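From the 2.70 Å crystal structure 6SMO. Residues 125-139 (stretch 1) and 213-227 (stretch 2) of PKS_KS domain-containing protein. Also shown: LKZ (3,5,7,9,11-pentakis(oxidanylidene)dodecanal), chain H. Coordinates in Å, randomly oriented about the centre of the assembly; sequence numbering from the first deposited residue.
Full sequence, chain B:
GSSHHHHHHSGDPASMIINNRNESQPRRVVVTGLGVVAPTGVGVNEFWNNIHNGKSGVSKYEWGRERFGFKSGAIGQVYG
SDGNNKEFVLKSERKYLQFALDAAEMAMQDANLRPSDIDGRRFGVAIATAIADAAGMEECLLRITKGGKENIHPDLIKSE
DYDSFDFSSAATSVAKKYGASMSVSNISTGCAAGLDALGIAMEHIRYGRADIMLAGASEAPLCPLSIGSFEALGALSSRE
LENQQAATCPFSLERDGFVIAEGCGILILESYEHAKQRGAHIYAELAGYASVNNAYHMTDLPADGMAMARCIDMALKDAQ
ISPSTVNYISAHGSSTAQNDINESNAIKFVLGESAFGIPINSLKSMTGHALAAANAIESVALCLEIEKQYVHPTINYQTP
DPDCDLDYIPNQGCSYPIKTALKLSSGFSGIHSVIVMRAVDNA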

# COMPACT_ATOMS: atom_id res chain seq x y z
N VAL B 125 -4.02 11.01 -12.04
CA VAL B 125 -2.85 11.01 -11.10
C VAL B 125 -2.79 9.64 -10.40
O VAL B 125 -3.86 9.03 -10.19
N ALA B 126 -1.58 9.19 -10.06
CA ALA B 126 -1.31 7.96 -9.28
C ALA B 126 0.00 8.12 -8.51
O ALA B 126 1.04 7.62 -8.98
N ILE B 127 -0.05 8.80 -7.36
CA ILE B 127 1.11 9.03 -6.44
C ILE B 127 0.96 8.10 -5.24
O ILE B 127 -0.00 8.29 -4.46
N ALA B 128 1.88 7.15 -5.09
CA ALA B 128 1.88 6.10 -4.05
C ALA B 128 2.71 6.55 -2.84
O ALA B 128 3.49 7.51 -2.97
N THR B 129 2.53 5.87 -1.70
CA THR B 129 3.26 6.11 -0.43
C THR B 129 3.11 4.88 0.47
O THR B 129 2.08 4.20 0.37
N ALA B 130 4.09 4.65 1.34
CA ALA B 130 4.04 3.53 2.30
C ALA B 130 3.46 4.02 3.64
O ALA B 130 2.61 3.31 4.18
N ILE B 131 3.87 5.21 4.12
CA ILE B 131 3.39 5.73 5.43
C ILE B 131 2.77 7.13 5.31
O ILE B 131 2.34 7.64 6.33
N ALA B 132 2.80 7.72 4.12
CA ALA B 132 2.25 9.08 3.86
C ALA B 132 2.85 10.08 4.86
O ALA B 132 4.09 10.04 5.04
N ASP B 133 2.03 10.92 5.49
CA ASP B 133 2.47 11.98 6.44
C ASP B 133 2.44 11.43 7.87
O ASP B 133 1.73 12.00 8.72
N ALA B 134 3.19 10.35 8.13
CA ALA B 134 3.33 9.70 9.46
C ALA B 134 4.02 10.66 10.44
O ALA B 134 3.66 10.63 11.63
N ALA B 135 4.97 11.46 9.95
CA ALA B 135 5.69 12.49 10.73
C ALA B 135 4.68 13.47 11.34
O ALA B 135 4.78 13.74 12.56
N GLY B 136 3.74 13.97 10.53
CA GLY B 136 2.66 14.88 10.94
C GLY B 136 1.71 14.23 11.93
O GLY B 136 1.26 14.92 12.86
N MET B 137 1.41 12.94 11.73
CA MET B 137 0.51 12.13 12.61
C MET B 137 1.19 11.90 13.97
O MET B 137 0.50 12.03 15.00
N GLU B 138 2.49 11.57 13.96
CA GLU B 138 3.31 11.33 15.18
C GLU B 138 3.42 12.63 15.99
O GLU B 138 3.19 12.58 17.21
N GLU B 139 3.75 13.74 15.32
CA GLU B 139 3.93 15.09 15.93
C GLU B 139 2.62 15.54 16.56
O GLU B 139 2.67 16.11 17.67
N MET B 213 -0.87 10.52 -17.90
CA MET B 213 -0.94 9.97 -16.52
C MET B 213 0.31 10.37 -15.73
O MET B 213 1.42 9.99 -16.14
N LEU B 214 0.12 11.12 -14.64
CA LEU B 214 1.19 11.49 -13.67
C LEU B 214 1.30 10.38 -12.62
O LEU B 214 0.38 10.26 -11.79
N ALA B 215 2.38 9.59 -12.66
CA ALA B 215 2.60 8.40 -11.82
C ALA B 215 3.92 8.54 -11.04
O ALA B 215 4.79 9.31 -11.49
N GLY B 216 4.04 7.81 -9.93
CA GLY B 216 5.26 7.77 -9.09
C GLY B 216 4.93 7.50 -7.63
O GLY B 216 3.91 6.83 -7.36
N ALA B 217 5.78 8.00 -6.72
CA ALA B 217 5.62 7.85 -5.25
C ALA B 217 6.43 8.92 -4.51
O ALA B 217 7.50 9.32 -5.02
N SER B 218 5.96 9.29 -3.32
CA SER B 218 6.60 10.26 -2.40
C SER B 218 6.69 9.63 -1.01
O SER B 218 5.73 8.99 -0.63
N GLU B 219 7.81 9.79 -0.31
CA GLU B 219 8.00 9.23 1.05
C GLU B 219 8.77 10.20 1.95
O GLU B 219 9.73 10.76 1.47
N ALA B 220 8.37 10.36 3.22
CA ALA B 220 9.08 11.20 4.21
C ALA B 220 9.16 10.45 5.54
O ALA B 220 8.53 10.89 6.50
N PRO B 221 9.96 9.38 5.66
CA PRO B 221 10.00 8.55 6.85
C PRO B 221 11.14 8.80 7.84
O PRO B 221 11.45 7.93 8.56
N LEU B 222 11.78 9.95 7.74
CA LEU B 222 12.89 10.27 8.66
C LEU B 222 12.33 10.96 9.90
O LEU B 222 12.67 12.09 10.15
N CYS B 223 11.49 10.24 10.62
CA CYS B 223 10.89 10.64 11.90
C CYS B 223 11.17 9.52 12.90
O CYS B 223 11.42 8.41 12.49
N PRO B 224 11.15 9.79 14.20
CA PRO B 224 11.51 8.77 15.19
C PRO B 224 10.66 7.48 15.13
O PRO B 224 11.22 6.41 15.30
N LEU B 225 9.35 7.62 14.92
CA LEU B 225 8.38 6.49 14.85
C LEU B 225 8.79 5.54 13.71
O LEU B 225 8.97 4.34 13.99
N SER B 226 8.96 6.07 12.50
CA SER B 226 9.32 5.31 11.27
C SER B 226 10.69 4.65 11.44
O SER B 226 10.79 3.43 11.18
N ILE B 227 11.71 5.41 11.85
CA ILE B 227 13.11 4.92 12.02
C ILE B 227 13.15 3.91 13.17
O ILE B 227 13.80 2.86 13.01

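Side-chain packing between residues 125-139 and 213-227, which bury 935 Å² between them. Backbone pairing: strands 125-128 and 213-219 run parallel, with Ala 126 N to Leu 214 O (2.8 Å), Gly 216 N to Ala 126 O (3.2 Å), Ala 128 N to Gly 216 O (3.1 Å) and Ser 218 N to Ala 128 O (3.1 Å) as hydrogen bonds. This register sorts the side chains onto two faces. Apolar contacts: Val 125 (t), Ile 127 (m, t) and Leu 214 (chi1 t, chi2 145°) share one face, where Leu 214 CD2 lies 3.9 Å from Ile 127 CD1 and 4.2 Å from Val 125 CG1; Gly 216, paired with Ile 127, adds no side chain here. The other face carries only alanines from the paired residues, with Ala 128 CB 4.0 Å from Ala 217 CB. Beyond the strands, Ile 131 (p, t) starts sideways, but its end reaches stretch 2, placing CD1 3.6 Å from Pro 221 CB. Cys 223 (p) points toward stretch 1, its CB 4.1 Å from Ala 135 CB. Polar contacts: Glu 219 (t, p, chi3 -120°) bends its carboxylate into the loop after strand 125-128, accepting hydrogen bonds from Ala 130 N to OE2 (3.0 Å) and Ile 131 N to OE1 (3.2 Å). Thr 129 (t) donates from OG1 to Ser 218 O (3.0 Å) and accepts at OG1 from Ala 132 N (3.0 Å), tying the loop to the strand end. Glu 138 (t, t) points toward stretch 2; its OE1 accepts a weak hydrogen bond from Leu 225 N (2.9 Å), near the start of helix 224-227. Bound group: LKZ contacts both stretches, with C6 3.1 Å from Ile 131 CG2, C8 3.7 Å from Ala 130 CB and O24 3.2 Å from Leu 225 CD1.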

# COMPACT_ATOMS: atom_id res chain seq x y z
CB VAL B 125 -2.95 12.16 -10.08
CG1 VAL B 125 -1.79 12.15 -9.09
CG2 VAL B 125 -3.04 13.51 -10.77
CB ALA B 126 -1.27 6.77 -10.21
CB ILE B 127 1.21 10.51 -6.03
CG1 ILE B 127 1.43 11.42 -7.25
CG2 ILE B 127 2.30 10.71 -4.99
CD1 ILE B 127 1.24 12.89 -6.97
CB ALA B 128 2.41 4.81 -4.62
CB THR B 129 2.76 7.37 0.27
OG1 THR B 129 3.71 7.74 1.27
CG2 THR B 129 1.39 7.20 0.90
CB ALA B 130 5.42 2.95 2.46
CB ILE B 131 4.51 5.74 6.49
CG1 ILE B 131 5.32 7.04 6.43
CG2 ILE B 131 5.40 4.53 6.38
CD1 ILE B 131 6.73 6.89 6.89
CB ALA B 132 0.74 9.04 3.91
CB ASP B 133 1.62 13.24 6.28
CG ASP B 133 2.17 14.46 7.00
OD1 ASP B 133 3.41 14.63 7.01
OD2 ASP B 133 1.36 15.23 7.56
CB ALA B 134 4.09 8.40 9.33
CB ALA B 135 6.68 13.21 9.85
CB MET B 137 0.18 10.78 11.97
CG MET B 137 -0.73 10.88 10.76
SD MET B 137 -1.38 9.28 10.21
CE MET B 137 -0.05 8.74 9.13
CB GLU B 138 4.70 10.82 14.79
CG GLU B 138 5.60 10.51 15.97
CD GLU B 138 7.09 10.48 15.65
OE1 GLU B 138 7.81 9.68 16.27
OE2 GLU B 138 7.52 11.27 14.78
CB GLU B 139 4.42 16.08 14.87
CG GLU B 139 4.77 17.45 15.42
CD GLU B 139 3.59 18.40 15.61
OE1 GLU B 139 2.61 18.28 14.84
OE2 GLU B 139 3.66 19.24 16.52
CB MET B 213 -1.08 8.44 -16.55
CG MET B 213 -1.77 7.87 -15.33
SD MET B 213 -3.57 8.05 -15.40
CE MET B 213 -4.02 7.50 -13.76
CB LEU B 214 0.86 12.84 -13.04
CG LEU B 214 1.99 13.50 -12.26
CD1 LEU B 214 1.95 15.02 -12.42
CD2 LEU B 214 1.94 13.12 -10.79
CB ALA B 215 2.60 7.16 -12.68
CB ALA B 217 6.04 6.46 -4.83
CB SER B 218 5.83 11.53 -2.35
OG SER B 218 6.50 12.49 -1.57
CB GLU B 219 8.82 7.96 0.93
CG GLU B 219 8.62 7.01 2.07
CD GLU B 219 7.23 6.43 2.14
OE1 GLU B 219 6.56 6.63 3.14
OE2 GLU B 219 6.85 5.81 1.17
CB ALA B 220 8.40 12.52 4.36
CB PRO B 221 10.24 7.20 6.18
CG PRO B 221 11.22 7.50 5.10
CD PRO B 221 10.87 8.90 4.64
CB LEU B 222 13.89 11.14 7.92
CG LEU B 222 14.47 10.48 6.68
CD1 LEU B 222 15.68 11.25 6.19
CD2 LEU B 222 14.82 9.04 6.96
CB CYS B 223 9.39 10.90 11.78
SG CYS B 223 8.44 9.57 11.02
CB PRO B 224 11.27 9.47 16.54
CG PRO B 224 11.41 10.94 16.22
CD PRO B 224 10.86 11.09 14.82
CB LEU B 225 6.96 7.06 14.69
CG LEU B 225 5.95 6.25 13.87
CD1 LEU B 225 5.77 4.83 14.40
CD2 LEU B 225 4.61 6.96 13.84
CB SER B 226 9.27 6.18 10.05
OG SER B 226 9.68 5.47 8.89
CB ILE B 227 14.10 6.10 12.23
CG1 ILE B 227 14.12 7.03 11.02
CG2 ILE B 227 15.49 5.58 12.58
CD1 ILE B 227 15.10 8.18 11.12
C4 LKZ H . 6.51 1.82 10.00
C5 LKZ H . 5.44 1.30 9.08
C6 LKZ H . 5.52 1.71 7.61
C7 LKZ H . 5.89 0.50 6.78
C8 LKZ H . 5.95 0.60 5.25
C10 LKZ H . 9.59 -2.35 2.94
C22 LKZ H . 5.95 3.02 10.74
C11 LKZ H . 10.11 -1.05 2.37
O19 LKZ H . 11.19 -0.58 2.69
C3 LKZ H . 8.16 -2.01 3.34
O23 LKZ H . 7.23 -2.69 2.93
C2 LKZ H . 7.94 -0.73 4.14
C9 LKZ H . 6.53 -0.71 4.74
O20 LKZ H . 5.90 -1.74 4.88
O21 LKZ H . 6.18 -0.54 7.34
O22 LKZ H . 4.55 0.60 9.52
O24 LKZ H . 5.46 2.93 11.86
C23 LKZ H . 6.03 4.35 10.01